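Local atomic coordinates of arabinogalactan endo-1,4-beta-galactosidase (Ignisphaera aggregans, PDB entry 7OSK), a protein that probably hydrolyses internal beta-1,4-galactosidic linkages in galactan and arabinogalactan through its family 53 glycoside hydrolase catalytic domain, which also holds a calcium ion. Residues W90-V95 with F350-T355; R94-P99 with D134-D139. One frame throughout, in Å; residues are numbered along the deposited sequence.

Contact 1: residues W90-V95 with F350-T355; sequences WIRLRV and FYWGAT
Trp90 meets Phe350 at the ring rim. Its CB lies 3.6 Å from Phe350 CE1, and its CE3 comes in the plane of the phenyl ring, at the edge near CZ. Arg92 takes one face of the same ring. Its CB already lies over that face, 3.5 Å from Phe350 CD1. CG is anti to the backbone N (chi1 -180°), and the extended chain carries CD over the ring as well. CD makes a CH-pi contact, 4.3 Å from the Phe350 centroid. An alanine in place of Phe350 would probably leave the Arg92 methylenes and Trp90 CB without their apolar partner and open a gap between the strands. Arg92 NH1 meets Trp352 CD1 at the indole edge, 3.5 Å away, the planes 60° apart. Salt bridges from NH1 to Asp55 and Glu292 hold the guanidinium. Arg94 meets Trp352 through water 1, which lies in the plane of both groups and accepts from Arg94 NH1 (2.9 Å) and Trp352 NE1 (3.0 Å). Glu58 pairs with Arg94 NH2. No direct hydrogen bond joins the segments, whose strand axes approach to 8.0 Å and are inclined at 46°. Strand 51-55 lies between them. Such packing inside a closed parallel sheet is typical of the TIM barrel.

Contact 2: residues R94-P99 with D134-D139; sequences RVWNDP and DFHYSD
This is a parallel strand pairing that continues into two loops, at the C-terminal ends of neighbouring barrel strands 90-95 and 130-135. Arg94 pairs with Asp134 and Val95 with Phe135. Val95 N donates to Asp134 O (3.0 Å), and His136 N gives a weak bond to Val95 O. Val95 CB and Phe135 CD1 pack side by side at 3.9 Å. On the other face of the sheet, Arg94 CB and CD lie against the His136 ring near NE2. Trp96 has CG anti to its carbonyl carbon (chi1 -66°), and its indole runs alongside His136. Its NE1 edge points at the imidazole face in a T-shaped stack, the centroids of the Trp96 five-membered ring and the His136 ring 4.6 Å apart and the planes at 88°. Arg94 CD sits over one indole face. Beyond the strands, Asn97 N donates to Ser138 O (3.1 Å). Asp98 N makes a weak bond to Asp139 OD1 (2.8 Å). Lys151 forms salt bridges with Asp98 OD2 and Asp139 OD2 and would probably offset their repulsion. Water 2 donates to Val95 O and Asn97 OD1 and accepts from Tyr137 N. The two strands belong to a beta-alpha-beta unit. Its helix 114-126 packs on Val95, while helix 158-178 and strand 185-188 receive Phe135.

In the fold
Both contacts use strand 90-95 and share Arg94 and Val95, with centres about 14 Å apart. Contact 1 spans the barrel interior, its centre about 5 Å from that of the chain. Contact 2 lies at the barrel mouth, its centre about 13 Å from that of the chain. They touch where Leu93 O probably accepts a hydrogen bond from Asp134 N (2.7 Å). Arg92 NH2 and Asp134 OD2 add a long, weak ion pair at 3.2 Å. In TIM-barrel enzymes the active site lies at these C-terminal strand ends. A hexane-1,6-diol about 4 Å from the Trp352 side chain, probably from the crystallisation liquor, may mark a pocket there. The calcium ion lies about 12 Å from that side chain.

Contact 1: residues W90-V95 with F350-T355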
ATOM      1  N   TRP A  90      -3.903  -3.971 -10.537  1.00 20.92           N
ATOM      2  CA  TRP A  90      -2.830  -4.303  -9.603  1.00 21.92           C
ATOM      3  C   TRP A  90      -3.357  -4.522  -8.191  1.00 21.52           C
ATOM      4  O   TRP A  90      -4.354  -3.922  -7.787  1.00 21.37           O
ATOM      5  CB  TRP A  90      -1.772  -3.199  -9.585  1.00 21.51           C
ATOM      6  CG  TRP A  90      -0.745  -3.328 -10.659  1.00 19.63           C
ATOM      7  CD1 TRP A  90      -0.902  -3.039 -11.982  1.00 21.94           C
ATOM      8  CD2 TRP A  90       0.608  -3.769 -10.501  1.00 19.91           C
ATOM      9  NE1 TRP A  90       0.270  -3.277 -12.660  1.00 21.81           N
ATOM     10  CE2 TRP A  90       1.213  -3.726 -11.772  1.00 20.79           C
ATOM     11  CE3 TRP A  90       1.366  -4.197  -9.408  1.00 22.62           C
ATOM     12  CZ2 TRP A  90       2.540  -4.096 -11.980  1.00 22.59           C
ATOM     13  CZ3 TRP A  90       2.685  -4.565  -9.617  1.00 23.57           C
ATOM     14  CH2 TRP A  90       3.258  -4.511 -10.893  1.00 21.46           C
ATOM     15  N   ILE A  91      -2.666  -5.387  -7.452  1.00 19.81           N
ATOM     16  CA  ILE A  91      -3.006  -5.696  -6.069  1.00 20.14           C
ATOM     17  C   ILE A  91      -1.789  -5.470  -5.179  1.00 20.89           C
ATOM     18  O   ILE A  91      -0.698  -5.966  -5.465  1.00 20.73           O
ATOM     19  CB  ILE A  91      -3.490  -7.158  -5.913  1.00 20.93           C
ATOM     20  CG1 ILE A  91      -4.682  -7.440  -6.836  1.00 23.05           C
ATOM     21  CG2 ILE A  91      -3.857  -7.454  -4.463  1.00 21.06           C
ATOM     22  CD1 ILE A  91      -5.924  -6.617  -6.529  1.00 22.59           C
ATOM     23  N   ARG A  92      -1.985  -4.718  -4.100  1.00 19.97           N
ATOM     24  CA  ARG A  92      -0.924  -4.467  -3.130  1.00 19.77           C
ATOM     25  C   ARG A  92      -1.252  -5.153  -1.811  1.00 17.78           C
ATOM     26  O   ARG A  92      -2.354  -5.010  -1.286  1.00 17.53           O
ATOM     27  CB  ARG A  92      -0.730  -2.965  -2.919  1.00 19.69           C
ATOM     28  CG  ARG A  92       0.363  -2.600  -1.927  1.00 18.51           C
ATOM     29  CD  ARG A  92       0.567  -1.093  -1.878  1.00 20.13           C
ATOM     30  NE  ARG A  92       1.626  -0.698  -0.946  1.00 21.73           N
ATOM     31  CZ  ARG A  92       1.424  -0.312   0.311  1.00 17.33           C
ATOM     32  NH1 ARG A  92       0.198  -0.263   0.818  1.00 18.32           N
ATOM     33  NH2 ARG A  92       2.455   0.028   1.070  1.00 17.32           N
ATOM     34  N   LEU A  93      -0.288  -5.905  -1.287  1.00 18.98           N
ATOM     35  CA  LEU A  93      -0.472  -6.645  -0.042  1.00 18.17           C
ATOM     36  C   LEU A  93       0.711  -6.444   0.891  1.00 16.89           C
ATOM     37  O   LEU A  93       1.863  -6.589   0.483  1.00 17.22           O
ATOM     38  CB  LEU A  93      -0.652  -8.140  -0.325  1.00 19.99           C
ATOM     39  CG  LEU A  93      -1.862  -8.560  -1.161  1.00 19.43           C
ATOM     40  CD1 LEU A  93      -1.749 -10.026  -1.535  1.00 16.75           C
ATOM     41  CD2 LEU A  93      -3.158  -8.294  -0.412  1.00 18.92           C
ATOM     42  N   ARG A  94       0.423  -6.107   2.145  1.00 19.00           N
ATOM     43  CA  ARG A  94       1.459  -6.031   3.166  1.00 18.93           C
ATOM     44  C   ARG A  94       1.671  -7.412   3.770  1.00 16.76           C
ATOM     45  O   ARG A  94       0.760  -8.238   3.774  1.00 18.75           O
ATOM     46  CB  ARG A  94       1.089  -5.020   4.256  1.00 18.04           C
ATOM     47  CG  ARG A  94      -0.208  -5.323   4.984  1.00 17.30           C
ATOM     48  CD  ARG A  94      -0.435  -4.360   6.139  1.00 18.37           C
ATOM     49  NE  ARG A  94      -1.749  -4.543   6.753  1.00 19.33           N
ATOM     50  CZ  ARG A  94      -2.871  -3.975   6.319  1.00 17.23           C
ATOM     51  NH1 ARG A  94      -2.855  -3.179   5.257  1.00 18.98           N
ATOM     52  NH2 ARG A  94      -4.014  -4.205   6.948  1.00 13.61           N
ATOM     53  N   VAL A  95       2.878  -7.656   4.273  1.00 17.92           N
ATOM     54  CA  VAL A  95       3.213  -8.935   4.888  1.00 19.15           C
ATOM     55  C   VAL A  95       3.966  -8.717   6.197  1.00 18.63           C
ATOM     56  O   VAL A  95       5.061  -8.151   6.212  1.00 17.30           O
ATOM     57  CB  VAL A  95       4.070  -9.816   3.941  1.00 16.82           C
ATOM     58  CG1 VAL A  95       4.507 -11.100   4.638  1.00 17.32           C
ATOM     59  CG2 VAL A  95       3.300 -10.143   2.671  1.00 17.00           C
ATOM     60  N   PHE A 350      -2.033   3.076  -5.738  1.00 22.61           N
ATOM     61  CA  PHE A 350      -2.774   2.054  -5.003  1.00 20.52           C
ATOM     62  C   PHE A 350      -3.687   2.714  -3.982  1.00 20.28           C
ATOM     63  O   PHE A 350      -3.221   3.438  -3.103  1.00 21.80           O
ATOM     64  CB  PHE A 350      -1.837   1.083  -4.284  1.00 19.51           C
ATOM     65  CG  PHE A 350      -1.009   0.234  -5.200  1.00 17.90           C
ATOM     66  CD1 PHE A 350      -1.495  -0.967  -5.679  1.00 20.14           C
ATOM     67  CD2 PHE A 350       0.267   0.626  -5.564  1.00 18.20           C
ATOM     68  CE1 PHE A 350      -0.729  -1.755  -6.514  1.00 21.23           C
ATOM     69  CE2 PHE A 350       1.035  -0.156  -6.398  1.00 17.31           C
ATOM     70  CZ  PHE A 350       0.536  -1.348  -6.873  1.00 20.88           C
ATOM     71  N   TYR A 351      -4.984   2.456  -4.092  1.00 20.18           N
ATOM     72  CA  TYR A 351      -5.936   2.948  -3.111  1.00 19.59           C
ATOM     73  C   TYR A 351      -5.902   2.051  -1.879  1.00 20.23           C
ATOM     74  O   TYR A 351      -6.197   0.856  -1.969  1.00 18.86           O
ATOM     75  CB  TYR A 351      -7.344   2.996  -3.700  1.00 21.83           C
ATOM     76  CG  TYR A 351      -8.313   3.766  -2.845  1.00 19.39           C
ATOM     77  CD1 TYR A 351      -8.948   3.161  -1.774  1.00 19.37           C
ATOM     78  CD2 TYR A 351      -8.582   5.100  -3.100  1.00 18.65           C
ATOM     79  CE1 TYR A 351      -9.829   3.859  -0.985  1.00 21.17           C
ATOM     80  CE2 TYR A 351      -9.465   5.808  -2.318  1.00 20.60           C
ATOM     81  CZ  TYR A 351     -10.085   5.185  -1.259  1.00 22.92           C
ATOM     82  OH  TYR A 351     -10.965   5.892  -0.475  1.00 24.22           O
ATOM     83  N   TRP A 352      -5.547   2.625  -0.732  1.00 19.78           N
ATOM     84  CA  TRP A 352      -5.338   1.842   0.485  1.00 20.19           C
ATOM     85  C   TRP A 352      -6.623   1.690   1.294  1.00 20.50           C
ATOM     86  O   TRP A 352      -7.385   2.643   1.454  1.00 21.85           O
ATOM     87  CB  TRP A 352      -4.251   2.482   1.355  1.00 18.39           C
ATOM     88  CG  TRP A 352      -3.783   1.585   2.464  1.00 20.11           C
ATOM     89  CD1 TRP A 352      -2.804   0.634   2.394  1.00 19.96           C
ATOM     90  CD2 TRP A 352      -4.279   1.549   3.806  1.00 19.27           C
ATOM     91  NE1 TRP A 352      -2.660   0.011   3.610  1.00 19.01           N
ATOM     92  CE2 TRP A 352      -3.553   0.556   4.495  1.00 19.26           C
ATOM     93  CE3 TRP A 352      -5.264   2.261   4.494  1.00 17.97           C
ATOM     94  CZ2 TRP A 352      -3.783   0.256   5.833  1.00 20.20           C
ATOM     95  CZ3 TRP A 352      -5.491   1.964   5.823  1.00 21.57           C
ATOM     96  CH2 TRP A 352      -4.753   0.970   6.480  1.00 21.76           C
ATOM     97  N   GLY A 353      -6.852   0.484   1.803  1.00 18.71           N
ATOM     98  CA  GLY A 353      -8.039   0.198   2.589  1.00 19.00           C
ATOM     99  C   GLY A 353      -9.278   0.100   1.721  1.00 20.20           C
ATOM    100  O   GLY A 353     -10.391   0.363   2.175  1.00 18.61           O
ATOM    101  N   ALA A 354      -9.077  -0.289   0.464  1.00 20.89           N
ATOM    102  CA  ALA A 354     -10.155  -0.339  -0.519  1.00 21.25           C
ATOM    103  C   ALA A 354     -11.196  -1.403  -0.186  1.00 19.00           C
ATOM    104  O   ALA A 354     -12.380  -1.235  -0.473  1.00 17.50           O
ATOM    105  CB  ALA A 354      -9.581  -0.595  -1.902  1.00 21.01           C
ATOM    106  N   THR A 355     -10.740  -2.496   0.414  1.00 20.08           N
ATOM    107  CA  THR A 355     -11.597  -3.642   0.699  1.00 20.89           C
ATOM    108  C   THR A 355     -11.926  -3.757   2.182  1.00 18.79           C
ATOM    109  O   THR A 355     -12.521  -4.741   2.618  1.00 19.11           O
ATOM    110  CB  THR A 355     -10.932  -4.954   0.242  1.00 21.35           C
ATOM    111  OG1 THR A 355      -9.761  -5.200   1.034  1.00 22.83           O
ATOM    112  CG2 THR A 355     -10.545  -4.872  -1.226  1.00 20.46           C
TER
HETATM  113  O   HOH W   1      -0.701  -2.219   3.570  1.00 16.22           O

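Contact 2: residues R94-P99 with D134-D139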
ATOM      1  N   ARG A  94       0.423  -6.107   2.145  1.00 19.00           N
ATOM      2  CA  ARG A  94       1.459  -6.031   3.166  1.00 18.93           C
ATOM      3  C   ARG A  94       1.671  -7.412   3.770  1.00 16.76           C
ATOM      4  O   ARG A  94       0.760  -8.238   3.774  1.00 18.75           O
ATOM      5  CB  ARG A  94       1.089  -5.020   4.256  1.00 18.04           C
ATOM      6  CG  ARG A  94      -0.208  -5.323   4.984  1.00 17.30           C
ATOM      7  CD  ARG A  94      -0.435  -4.360   6.139  1.00 18.37           C
ATOM      8  NE  ARG A  94      -1.749  -4.543   6.753  1.00 19.33           N
ATOM      9  CZ  ARG A  94      -2.871  -3.975   6.319  1.00 17.23           C
ATOM     10  NH1 ARG A  94      -2.855  -3.179   5.257  1.00 18.98           N
ATOM     11  NH2 ARG A  94      -4.014  -4.205   6.948  1.00 13.61           N
ATOM     12  N   VAL A  95       2.878  -7.656   4.273  1.00 17.92           N
ATOM     13  CA  VAL A  95       3.213  -8.935   4.888  1.00 19.15           C
ATOM     14  C   VAL A  95       3.966  -8.717   6.197  1.00 18.63           C
ATOM     15  O   VAL A  95       5.061  -8.151   6.212  1.00 17.30           O
ATOM     16  CB  VAL A  95       4.070  -9.816   3.941  1.00 16.82           C
ATOM     17  CG1 VAL A  95       4.507 -11.100   4.638  1.00 17.32           C
ATOM     18  CG2 VAL A  95       3.300 -10.143   2.671  1.00 17.00           C
ATOM     19  N   TRP A  96       3.361  -9.169   7.292  1.00 19.29           N
ATOM     20  CA  TRP A  96       4.002  -9.152   8.601  1.00 15.96           C
ATOM     21  C   TRP A  96       4.623 -10.518   8.862  1.00 16.80           C
ATOM     22  O   TRP A  96       4.087 -11.542   8.438  1.00 16.33           O
ATOM     23  CB  TRP A  96       2.996  -8.796   9.696  1.00 15.47           C
ATOM     24  CG  TRP A  96       2.471  -7.391   9.598  1.00 17.58           C
ATOM     25  CD1 TRP A  96       3.182  -6.270   9.280  1.00 18.22           C
ATOM     26  CD2 TRP A  96       1.122  -6.961   9.811  1.00 16.67           C
ATOM     27  NE1 TRP A  96       2.360  -5.169   9.286  1.00 16.45           N
ATOM     28  CE2 TRP A  96       1.091  -5.567   9.611  1.00 16.89           C
ATOM     29  CE3 TRP A  96      -0.062  -7.619  10.154  1.00 20.05           C
ATOM     30  CZ2 TRP A  96      -0.077  -4.821   9.739  1.00 19.24           C
ATOM     31  CZ3 TRP A  96      -1.223  -6.872  10.283  1.00 20.69           C
ATOM     32  CH2 TRP A  96      -1.221  -5.490  10.074  1.00 16.89           C
ATOM     33  N   ASN A  97       5.758 -10.531   9.554  1.00 16.97           N
ATOM     34  CA  ASN A  97       6.498 -11.766   9.775  1.00 16.98           C
ATOM     35  C   ASN A  97       5.733 -12.742  10.660  1.00 18.13           C
ATOM     36  O   ASN A  97       5.548 -13.904  10.297  1.00 19.26           O
ATOM     37  CB  ASN A  97       7.862 -11.461  10.395  1.00 20.54           C
ATOM     38  CG  ASN A  97       8.756 -10.656   9.470  1.00 20.23           C
ATOM     39  OD1 ASN A  97       8.281  -9.847   8.673  1.00 16.91           O
ATOM     40  ND2 ASN A  97      10.060 -10.879   9.569  1.00 21.60           N
ATOM     41  N   ASP A  98       5.291 -12.260  11.816  1.00 18.16           N
ATOM     42  CA  ASP A  98       4.559 -13.085  12.770  1.00 18.10           C
ATOM     43  C   ASP A  98       3.573 -12.237  13.568  1.00 18.28           C
ATOM     44  O   ASP A  98       3.853 -11.866  14.708  1.00 18.94           O
ATOM     45  CB  ASP A  98       5.528 -13.797  13.716  1.00 19.31           C
ATOM     46  CG  ASP A  98       4.821 -14.695  14.710  1.00 18.49           C
ATOM     47  OD1 ASP A  98       3.782 -15.285  14.349  1.00 18.82           O
ATOM     48  OD2 ASP A  98       5.303 -14.811  15.855  1.00 19.61           O
ATOM     49  N   PRO A  99       2.414 -11.922  12.967  1.00 16.17           N
ATOM     50  CA  PRO A  99       1.384 -11.105  13.618  1.00 17.40           C
ATOM     51  C   PRO A  99       0.558 -11.886  14.646  1.00 19.31           C
ATOM     52  O   PRO A  99      -0.664 -11.749  14.712  1.00 19.05           O
ATOM     53  CB  PRO A  99       0.523 -10.641  12.438  1.00 19.03           C
ATOM     54  CG  PRO A  99       0.646 -11.731  11.441  1.00 17.58           C
ATOM     55  CD  PRO A  99       2.049 -12.257  11.577  1.00 17.49           C
ATOM     56  N   ASP A 134       4.463  -5.758   0.155  1.00 17.04           N
ATOM     57  CA  ASP A 134       5.020  -4.766   1.060  1.00 17.51           C
ATOM     58  C   ASP A 134       5.476  -5.417   2.362  1.00 19.17           C
ATOM     59  O   ASP A 134       4.713  -5.517   3.320  1.00 19.62           O
ATOM     60  CB  ASP A 134       3.976  -3.678   1.328  1.00 18.04           C
ATOM     61  CG  ASP A 134       4.375  -2.736   2.450  1.00 18.64           C
ATOM     62  OD1 ASP A 134       5.583  -2.490   2.628  1.00 20.06           O
ATOM     63  OD2 ASP A 134       3.474  -2.235   3.154  1.00 19.38           O
ATOM     64  N   PHE A 135       6.724  -5.873   2.384  1.00 17.83           N
ATOM     65  CA  PHE A 135       7.304  -6.445   3.594  1.00 19.95           C
ATOM     66  C   PHE A 135       7.577  -5.356   4.629  1.00 18.37           C
ATOM     67  O   PHE A 135       8.550  -4.613   4.514  1.00 17.84           O
ATOM     68  CB  PHE A 135       8.604  -7.191   3.275  1.00 19.34           C
ATOM     69  CG  PHE A 135       8.422  -8.367   2.359  1.00 19.92           C
ATOM     70  CD1 PHE A 135       7.769  -9.506   2.794  1.00 17.67           C
ATOM     71  CD2 PHE A 135       8.919  -8.337   1.066  1.00 20.47           C
ATOM     72  CE1 PHE A 135       7.607 -10.589   1.957  1.00 17.70           C
ATOM     73  CE2 PHE A 135       8.758  -9.419   0.224  1.00 19.64           C
ATOM     74  CZ  PHE A 135       8.103 -10.546   0.672  1.00 19.72           C
ATOM     75  N   HIS A 136       6.721  -5.267   5.640  1.00 18.87           N
ATOM     76  CA  HIS A 136       6.899  -4.281   6.700  1.00 19.35           C
ATOM     77  C   HIS A 136       8.157  -4.568   7.517  1.00 19.10           C
ATOM     78  O   HIS A 136       8.683  -3.676   8.182  1.00 18.52           O
ATOM     79  CB  HIS A 136       5.674  -4.248   7.620  1.00 18.28           C
ATOM     80  CG  HIS A 136       4.488  -3.561   7.019  1.00 19.33           C
ATOM     81  ND1 HIS A 136       3.680  -2.706   7.736  1.00 20.72           N
ATOM     82  CD2 HIS A 136       3.974  -3.602   5.768  1.00 19.25           C
ATOM     83  CE1 HIS A 136       2.720  -2.248   6.951  1.00 21.64           C
ATOM     84  NE2 HIS A 136       2.875  -2.778   5.751  1.00 20.36           N
ATOM     85  N   TYR A 137       8.644  -5.805   7.441  1.00 18.51           N
ATOM     86  CA  TYR A 137       9.758  -6.258   8.269  1.00 19.41           C
ATOM     87  C   TYR A 137       9.472  -5.935   9.734  1.00 19.71           C
ATOM     88  O   TYR A 137      10.314  -5.409  10.458  1.00 18.44           O
ATOM     89  CB  TYR A 137      11.074  -5.631   7.801  1.00 21.47           C
ATOM     90  CG  TYR A 137      11.520  -6.154   6.452  1.00 19.89           C
ATOM     91  CD1 TYR A 137      12.036  -7.439   6.323  1.00 21.31           C
ATOM     92  CD2 TYR A 137      11.417  -5.373   5.310  1.00 20.43           C
ATOM     93  CE1 TYR A 137      12.439  -7.930   5.094  1.00 19.24           C
ATOM     94  CE2 TYR A 137      11.819  -5.856   4.075  1.00 23.96           C
ATOM     95  CZ  TYR A 137      12.329  -7.134   3.974  1.00 19.52           C
ATOM     96  OH  TYR A 137      12.728  -7.616   2.749  1.00 17.20           O
ATOM     97  N   SER A 138       8.251  -6.263  10.141  1.00 20.11           N
ATOM     98  CA  SER A 138       7.783  -6.097  11.508  1.00 18.64           C
ATOM     99  C   SER A 138       6.699  -7.141  11.736  1.00 18.95           C
ATOM    100  O   SER A 138       6.163  -7.689  10.773  1.00 20.32           O
ATOM    101  CB  SER A 138       7.245  -4.684  11.735  1.00 18.42           C
ATOM    102  OG  SER A 138       6.727  -4.535  13.045  1.00 22.38           O
ATOM    103  N   ASP A 139       6.377  -7.428  12.993  1.00 19.45           N
ATOM    104  CA  ASP A 139       5.323  -8.394  13.290  1.00 18.72           C
ATOM    105  C   ASP A 139       3.952  -7.739  13.179  1.00 20.00           C
ATOM    106  O   ASP A 139       2.936  -8.426  13.119  1.00 19.94           O
ATOM    107  CB  ASP A 139       5.501  -9.000  14.685  1.00 19.16           C
ATOM    108  CG  ASP A 139       6.534 -10.116  14.715  1.00 20.95           C
ATOM    109  OD1 ASP A 139       6.751 -10.769  13.673  1.00 21.35           O
ATOM    110  OD2 ASP A 139       7.127 -10.348  15.788  1.00 20.54           O
TER
HETATM  111  O   HOH W   2       7.593  -8.426   6.630  1.00 19.01           O